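Local coordinates for protein exoribonuclease II, mitochondrial (Candida glabrata, PDB 6F3H) that degrades mitochondrial RNA from the 3' end as a metal-dependent exoribonuclease of the RNase II family, working together with a helicase in the mitochondrial degradosome, at residues A[254-257]-A[258-261]; A[544-547]-A[548-552]; A[816-819]-A[820-823]. The protein carries 1 engineered substitution. All coordinates share one frame; numbering follows the deposited sequence.

Interaction 1 of 3, residues A[254-257]-A[258-261]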
loop_
_atom_site.group_PDB
_atom_site.type_symbol
_atom_site.label_atom_id
_atom_site.label_comp_id
_atom_site.label_asym_id
_atom_site.label_seq_id
_atom_site.Cartn_x
_atom_site.Cartn_y
_atom_site.Cartn_z
ATOM N N ALA A 254 -24.954 5.575 6.284
ATOM C CA ALA A 254 -23.976 6.645 6.360
ATOM C C ALA A 254 -24.574 7.955 5.878
ATOM O O ALA A 254 -24.607 8.949 6.613
ATOM C CB ALA A 254 -22.746 6.281 5.539
ATOM N N HIS A 255 -25.039 7.964 4.629
ATOM C CA HIS A 255 -25.681 9.158 4.109
ATOM C C HIS A 255 -26.845 9.550 4.987
ATOM O O HIS A 255 -26.891 10.657 5.539
ATOM C CB HIS A 255 -26.185 8.925 2.692
ATOM C CG HIS A 255 -27.059 10.032 2.212
ATOM N ND1 HIS A 255 -26.593 11.318 2.030
ATOM C CD2 HIS A 255 -28.388 10.072 1.963
ATOM C CE1 HIS A 255 -27.591 12.093 1.648
ATOM N NE2 HIS A 255 -28.693 11.363 1.601
ATOM N N LEU A 256 -27.782 8.622 5.155
ATOM C CA LEU A 256 -29.005 8.956 5.854
ATOM C C LEU A 256 -28.745 9.168 7.332
ATOM O O LEU A 256 -29.193 10.165 7.903
ATOM C CB LEU A 256 -30.033 7.853 5.639
ATOM C CG LEU A 256 -31.237 8.098 6.539
ATOM C CD1 LEU A 256 -32.219 9.059 5.859
ATOM C CD2 LEU A 256 -31.903 6.791 6.965
ATOM N N PHE A 257 -27.941 8.306 7.946
ATOM C CA PHE A 257 -27.630 8.477 9.358
ATOM C C PHE A 257 -27.129 9.885 9.629
ATOM O O PHE A 257 -27.653 10.588 10.496
ATOM C CB PHE A 257 -26.580 7.457 9.789
ATOM C CG PHE A 257 -25.984 7.726 11.158
ATOM C CD1 PHE A 257 -26.643 7.330 12.311
ATOM C CD2 PHE A 257 -24.757 8.354 11.294
ATOM C CE1 PHE A 257 -26.094 7.562 13.585
ATOM C CE2 PHE A 257 -24.204 8.593 12.564
ATOM C CZ PHE A 257 -24.879 8.195 13.708
ATOM N N TYR A 258 -26.151 10.345 8.854
ATOM C CA TYR A 258 -25.594 11.648 9.180
ATOM C C TYR A 258 -26.541 12.779 8.808
ATOM O O TYR A 258 -26.404 13.872 9.358
ATOM C CB TYR A 258 -24.195 11.807 8.565
ATOM C CG TYR A 258 -23.155 11.206 9.506
ATOM C CD1 TYR A 258 -22.943 11.747 10.766
ATOM C CD2 TYR A 258 -22.425 10.077 9.167
ATOM C CE1 TYR A 258 -22.021 11.195 11.673
ATOM C CE2 TYR A 258 -21.494 9.511 10.074
ATOM C CZ TYR A 258 -21.306 10.088 11.330
ATOM O OH TYR A 258 -20.411 9.580 12.256
ATOM N N GLN A 259 -27.515 12.551 7.920
ATOM C CA GLN A 259 -28.533 13.578 7.721
ATOM C C GLN A 259 -29.369 13.767 8.977
ATOM O O GLN A 259 -29.629 14.904 9.387
ATOM C CB GLN A 259 -29.433 13.247 6.550
ATOM C CG GLN A 259 -28.983 13.883 5.307
ATOM C CD GLN A 259 -29.947 13.613 4.192
ATOM O OE1 GLN A 259 -30.840 12.772 4.323
ATOM N NE2 GLN A 259 -29.751 14.283 3.063
ATOM N N GLU A 260 -29.811 12.662 9.598
ATOM C CA GLU A 260 -30.624 12.772 10.807
ATOM C C GLU A 260 -29.846 13.388 11.953
ATOM O O GLU A 260 -30.399 14.166 12.746
ATOM C CB GLU A 260 -31.156 11.403 11.213
ATOM C CG GLU A 260 -31.789 10.645 10.065
ATOM C CD GLU A 260 -32.345 9.285 10.482
ATOM O OE1 GLU A 260 -33.436 8.900 9.999
ATOM O OE2 GLU A 260 -31.694 8.596 11.296
ATOM N N VAL A 261 -28.558 13.081 12.023
ATOM C CA VAL A 261 -27.684 13.636 13.047
ATOM C C VAL A 261 -27.640 15.150 12.953
ATOM O O VAL A 261 -27.828 15.861 13.950
ATOM C CB VAL A 261 -26.286 13.033 12.891
ATOM C CG1 VAL A 261 -25.322 13.753 13.783
ATOM C CG2 VAL A 261 -26.342 11.542 13.172
#
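Tyr258 presents its ring face to the edge of Phe257 and hydrogen-bonds back to Ala254, Tyr258 N lying 3.1 Å from Ala254 O. The two rings form a T-shaped pair, centroids 4.6 Å apart and planes at 80°: the Phe257 edge at CD2 and CE2 is directed at the tyrosine face, with CD2 over its centre. Tyrosine suits this buried place because its flat face packs against carbon while its hydroxyl reaches Asp301 on the neighbouring helix 293-303.

Gln259 follows on the outer side. The extended chain of Gln259 brings Gln259 NE2 within 3.4 Å of His255 CE1, the amide and imidazole planes inclined at 54° in a van der Waals contact. The imidazole is held from elsewhere, through ND1 to Asn228 O. Glu260, whose N bonds to Leu256 O, stands on the exposed face, where a long charged chain is easily hydrated; Glu260 OE1 passes loosely by Leu256 CD2 at 4.0 Å.

Val261 closes the turn. Val261 CG2 makes a CH-pi contact with the Phe257 ring, 3.8 Å from its centroid and over the face. Phe257 has CG anti to its own N (chi1 168°), which swings the ring along the helix toward these later residues. The phenyl thus meets Tyr258 by its edge and Val261 by a face, on the side of helix 251-281 near helix 293-303, with Leu256, Gln259 and Glu260 exposed, as in an amphipathic alpha-helix.

Interaction 2 of 3, residues A[544-547]-A[548-552]; sequences KQKK and QLELL
Lys547 and Glu550, three positions apart on helix 543-567, are joined by a salt bridge, Lys547 NZ standing 2.6 Å from Glu550 OE1. The ammonium comes to the anti side of that oxygen, 28° out of the carboxylate plane. Lys547 manages this by folding: its chain is bent at both chi2 (62°) and chi3 (49°), which carries its end forward along the helix to cross the Glu550 side chain at about a right angle. The other oxygen faces Lys546, whose extended chain runs past it with Lys546 CE 3.4 Å from Glu550 OE2. Lys546 NZ remains 4.5 Å from Glu550 OE2, too far for a second salt bridge, and makes a weak bond to Asn539. Both lysines should nevertheless favour the ionised carboxylate. Long, flexible charged chains suit this outward face, where their ends can remain hydrated.

The salt bridge follows the i to i+3 spacing and the looser pair the i to i+4 spacing of an alpha-helix. This part of the helix, within the RNB domain, is amphipathic: Leu549 is buried on a flank, and Leu552, farther round, packs on strand 410-416, the strand that begins with the magnesium ligand Asp410.

Main-chain bonds of the i to i+4 kind build the turns themselves, as from Leu551 N to Lys547 O at 3.0 Å and from Glu550 N to Lys546 O.

Among the uncharged polar groups, Gln548 OE1 lies against the backbone of the preceding turn, near Gln545 CA, and passes Gln545 CG at 3.8 Å. A glutamine fits at the border between the surface and the sheet, since Gln548 can lay its methylenes along the helix while NE2 donates to Ile414 O on strand 410-416.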
loop_
_atom_site.group_PDB
_atom_site.type_symbol
_atom_site.label_atom_id
_atom_site.label_comp_id
_atom_site.label_asym_id
_atom_site.label_seq_id
_atom_site.Cartn_x
_atom_site.Cartn_y
_atom_site.Cartn_z
ATOM N N LYS A 544 26.831 -30.529 10.180
ATOM C CA LYS A 544 26.441 -30.617 8.778
ATOM C C LYS A 544 25.480 -29.488 8.439
ATOM O O LYS A 544 25.625 -28.822 7.404
ATOM C CB LYS A 544 25.848 -32.002 8.473
ATOM C CG LYS A 544 26.939 -33.023 8.068
ATOM C CD LYS A 544 26.460 -34.432 7.659
ATOM C CE LYS A 544 27.679 -35.304 7.273
ATOM N NZ LYS A 544 27.380 -36.612 6.605
ATOM N N GLN A 545 24.524 -29.231 9.334
ATOM C CA GLN A 545 23.584 -28.142 9.134
ATOM C C GLN A 545 24.294 -26.795 9.200
ATOM O O GLN A 545 24.188 -25.983 8.273
ATOM C CB GLN A 545 22.448 -28.239 10.163
ATOM C CG GLN A 545 21.404 -29.348 9.823
ATOM C CD GLN A 545 20.352 -29.603 10.922
ATOM O OE1 GLN A 545 20.333 -28.932 11.941
ATOM N NE2 GLN A 545 19.489 -30.593 10.707
ATOM N N LYS A 546 25.070 -26.565 10.262
ATOM C CA LYS A 546 25.806 -25.312 10.385
ATOM C C LYS A 546 26.607 -25.004 9.122
ATOM O O LYS A 546 26.680 -23.846 8.695
ATOM C CB LYS A 546 26.702 -25.348 11.622
ATOM C CG LYS A 546 27.795 -24.289 11.638
ATOM C CD LYS A 546 28.423 -24.121 13.030
ATOM C CE LYS A 546 29.647 -23.187 12.981
ATOM N NZ LYS A 546 30.199 -22.789 14.321
ATOM N N LYS A 547 27.183 -26.019 8.478
ATOM C CA LYS A 547 27.947 -25.693 7.277
ATOM C C LYS A 547 27.044 -25.382 6.085
ATOM O O LYS A 547 27.441 -24.604 5.217
ATOM C CB LYS A 547 28.976 -26.788 6.957
ATOM C CG LYS A 547 29.640 -26.698 5.546
ATOM C CD LYS A 547 30.488 -25.435 5.227
ATOM C CE LYS A 547 31.529 -25.056 6.304
ATOM N NZ LYS A 547 32.240 -23.787 5.903
ATOM N N GLN A 548 25.812 -25.889 6.041
ATOM C CA GLN A 548 24.970 -25.501 4.918
ATOM C C GLN A 548 24.654 -24.010 4.977
ATOM O O GLN A 548 24.607 -23.325 3.945
ATOM C CB GLN A 548 23.691 -26.317 4.917
ATOM C CG GLN A 548 23.859 -27.778 4.581
ATOM C CD GLN A 548 22.696 -28.615 5.063
ATOM O OE1 GLN A 548 22.496 -28.777 6.263
ATOM N NE2 GLN A 548 21.887 -29.113 4.125
ATOM N N LEU A 549 24.506 -23.484 6.189
ATOM C CA LEU A 549 24.283 -22.058 6.367
ATOM C C LEU A 549 25.475 -21.229 5.907
ATOM O O LEU A 549 25.302 -20.227 5.207
ATOM C CB LEU A 549 23.972 -21.785 7.830
ATOM C CG LEU A 549 22.727 -22.502 8.352
ATOM C CD1 LEU A 549 22.564 -22.246 9.820
ATOM C CD2 LEU A 549 21.510 -21.985 7.648
ATOM N N GLU A 550 26.693 -21.591 6.329
ATOM C CA GLU A 550 27.834 -20.787 5.902
ATOM C C GLU A 550 27.936 -20.801 4.399
ATOM O O GLU A 550 28.250 -19.785 3.768
ATOM C CB GLU A 550 29.129 -21.281 6.529
ATOM C CG GLU A 550 29.015 -21.538 8.008
ATOM C CD GLU A 550 30.292 -22.084 8.599
ATOM O OE1 GLU A 550 31.245 -22.347 7.821
ATOM O OE2 GLU A 550 30.340 -22.234 9.845
ATOM N N LEU A 551 27.631 -21.943 3.811
ATOM C CA LEU A 551 27.652 -22.038 2.372
ATOM C C LEU A 551 26.600 -21.135 1.770
ATOM O O LEU A 551 26.875 -20.409 0.813
ATOM C CB LEU A 551 27.434 -23.484 1.962
ATOM C CG LEU A 551 27.708 -23.756 0.496
ATOM C CD1 LEU A 551 28.939 -23.001 -0.020
ATOM C CD2 LEU A 551 27.874 -25.244 0.387
ATOM N N LEU A 552 25.396 -21.150 2.337
ATOM C CA LEU A 552 24.327 -20.296 1.827
ATOM C C LEU A 552 24.679 -18.829 1.966
ATOM O O LEU A 552 24.437 -18.035 1.051
ATOM C CB LEU A 552 23.025 -20.586 2.563
ATOM C CG LEU A 552 22.288 -21.853 2.145
ATOM C CD1 LEU A 552 21.135 -22.157 3.069
ATOM C CD2 LEU A 552 21.787 -21.719 0.708
#

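Interaction 3 of 3, residues A[816-819]-A[820-823]; sequences SIHP and LDGI
His818 and Ile823 face each other as an antiparallel hydrogen-bonded pair, and here the contact is tightest. His818 N donates to Ile823 O and Ile823 N to His818 O, each 3.0 Å long and nearly straight. His818 O also receives Asp821 N at 3.1 Å, the two donors arriving from opposite faces of the carbonyl plane. Gly822 N bonds to Pro819 O and, weakly, to His818 O. Gly822 and Ile823 together lie opposite His818, which makes a G1 beta bulge. Glycine fits the bulge because its phi of 80° is unfavourable for residues with a side chain, and Pro819, with phi fixed near -64°, suits the start of the turn. Pro819 is buried against Tyr752 and Leu755 of helix 725-761.

The side-chain half is looser and partly exposed. With Ile823 CG1 anti to the carbonyl carbon (chi1 -76°), Ile823 CG2 is left to meet the His818 ring at its edge, in plane, 3.6 Å from His818 ND1. Ser816 OG, farther off, bonds to Thr825. The hairpin joins strands 808-818 and 823-827 of a five-stranded sheet consistent with the C-terminal S1 domain of this family.

Across the turn, Asp821 OD1 comes closest to His818 at CB, 3.3 Å away. Its carboxylate accepts from Arg334 N and Ser335 OG at the beginning of helix 334-343, where the helix dipole would probably favour the negative charge.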
loop_
_atom_site.group_PDB
_atom_site.type_symbol
_atom_site.label_atom_id
_atom_site.label_comp_id
_atom_site.label_asym_id
_atom_site.label_seq_id
_atom_site.Cartn_x
_atom_site.Cartn_y
_atom_site.Cartn_z
ATOM N N SER A 816 3.733 22.072 18.315
ATOM C CA SER A 816 2.491 21.337 18.502
ATOM C C SER A 816 2.654 19.904 18.020
ATOM O O SER A 816 3.490 19.602 17.172
ATOM C CB SER A 816 1.325 21.997 17.760
ATOM O OG SER A 816 1.280 21.562 16.412
ATOM N N ILE A 817 1.831 19.022 18.574
ATOM C CA ILE A 817 1.815 17.617 18.203
ATOM C C ILE A 817 0.384 17.124 18.131
ATOM O O ILE A 817 -0.317 17.116 19.148
ATOM C CB ILE A 817 2.560 16.761 19.217
ATOM C CG1 ILE A 817 4.016 17.175 19.303
ATOM C CG2 ILE A 817 2.380 15.308 18.860
ATOM C CD1 ILE A 817 4.751 16.400 20.373
ATOM N N HIS A 818 -0.036 16.652 16.962
ATOM C CA HIS A 818 -1.357 16.041 16.836
ATOM C C HIS A 818 -1.245 14.658 16.236
ATOM O O HIS A 818 -1.275 14.499 15.001
ATOM C CB HIS A 818 -2.295 16.906 16.023
ATOM C CG HIS A 818 -2.452 18.273 16.578
ATOM N ND1 HIS A 818 -1.772 19.359 16.078
ATOM C CD2 HIS A 818 -3.226 18.735 17.586
ATOM C CE1 HIS A 818 -2.114 20.436 16.762
ATOM N NE2 HIS A 818 -3.001 20.085 17.677
ATOM N N PRO A 819 -1.205 13.638 17.091
ATOM C CA PRO A 819 -0.914 12.274 16.624
ATOM C C PRO A 819 -1.953 11.702 15.677
ATOM O O PRO A 819 -1.593 11.202 14.606
ATOM C CB PRO A 819 -0.832 11.488 17.936
ATOM C CG PRO A 819 -0.611 12.531 18.993
ATOM C CD PRO A 819 -1.377 13.706 18.548
ATOM N N LEU A 820 -3.236 11.734 16.045
ATOM C CA LEU A 820 -4.259 11.175 15.167
ATOM C C LEU A 820 -4.290 11.872 13.820
ATOM O O LEU A 820 -4.840 11.324 12.857
ATOM C CB LEU A 820 -5.624 11.286 15.817
ATOM C CG LEU A 820 -5.970 9.996 16.519
ATOM C CD1 LEU A 820 -7.271 10.158 17.239
ATOM C CD2 LEU A 820 -6.037 8.889 15.502
ATOM N N ASP A 821 -3.699 13.065 13.740
ATOM C CA ASP A 821 -3.690 13.839 12.520
ATOM C C ASP A 821 -2.379 13.728 11.763
ATOM O O ASP A 821 -2.349 14.014 10.558
ATOM C CB ASP A 821 -3.937 15.314 12.846
ATOM C CG ASP A 821 -5.151 15.538 13.728
ATOM O OD1 ASP A 821 -5.031 15.431 14.964
ATOM O OD2 ASP A 821 -6.201 15.933 13.187
ATOM N N GLY A 822 -1.306 13.300 12.430
ATOM C CA GLY A 822 -0.014 13.218 11.786
ATOM C C GLY A 822 0.685 14.552 11.718
ATOM O O GLY A 822 1.503 14.775 10.818
ATOM N N ILE A 823 0.385 15.457 12.634
ATOM C CA ILE A 823 0.872 16.821 12.551
ATOM C C ILE A 823 1.985 16.969 13.555
ATOM O O ILE A 823 1.873 16.521 14.703
ATOM C CB ILE A 823 -0.232 17.846 12.808
ATOM C CG1 ILE A 823 -1.120 17.962 11.580
ATOM C CG2 ILE A 823 0.373 19.195 13.145
ATOM C CD1 ILE A 823 -2.528 18.362 11.934
#

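How the interactions relate
All three are local contacts, but on different scaffolds: interactions 1 and 2 each lie within a single helix, while interaction 3 turns the chain between two strands. Interaction 2 is a surface contact in the RNB domain and relies on charge, while Leu549 and Leu552 are buried. Interactions 1 and 3 are partly buried. The first uses aromatic and CH-pi packing; in the third, backbone hydrogen bonds dominate and the acidic side chain is satisfied by a neighbouring helix. Interactions 1 and 2 lie on opposite sides of the chain's centre, their centres about 64 Å apart, whereas interactions 1 and 3 have centres about 28 Å apart. None touches another.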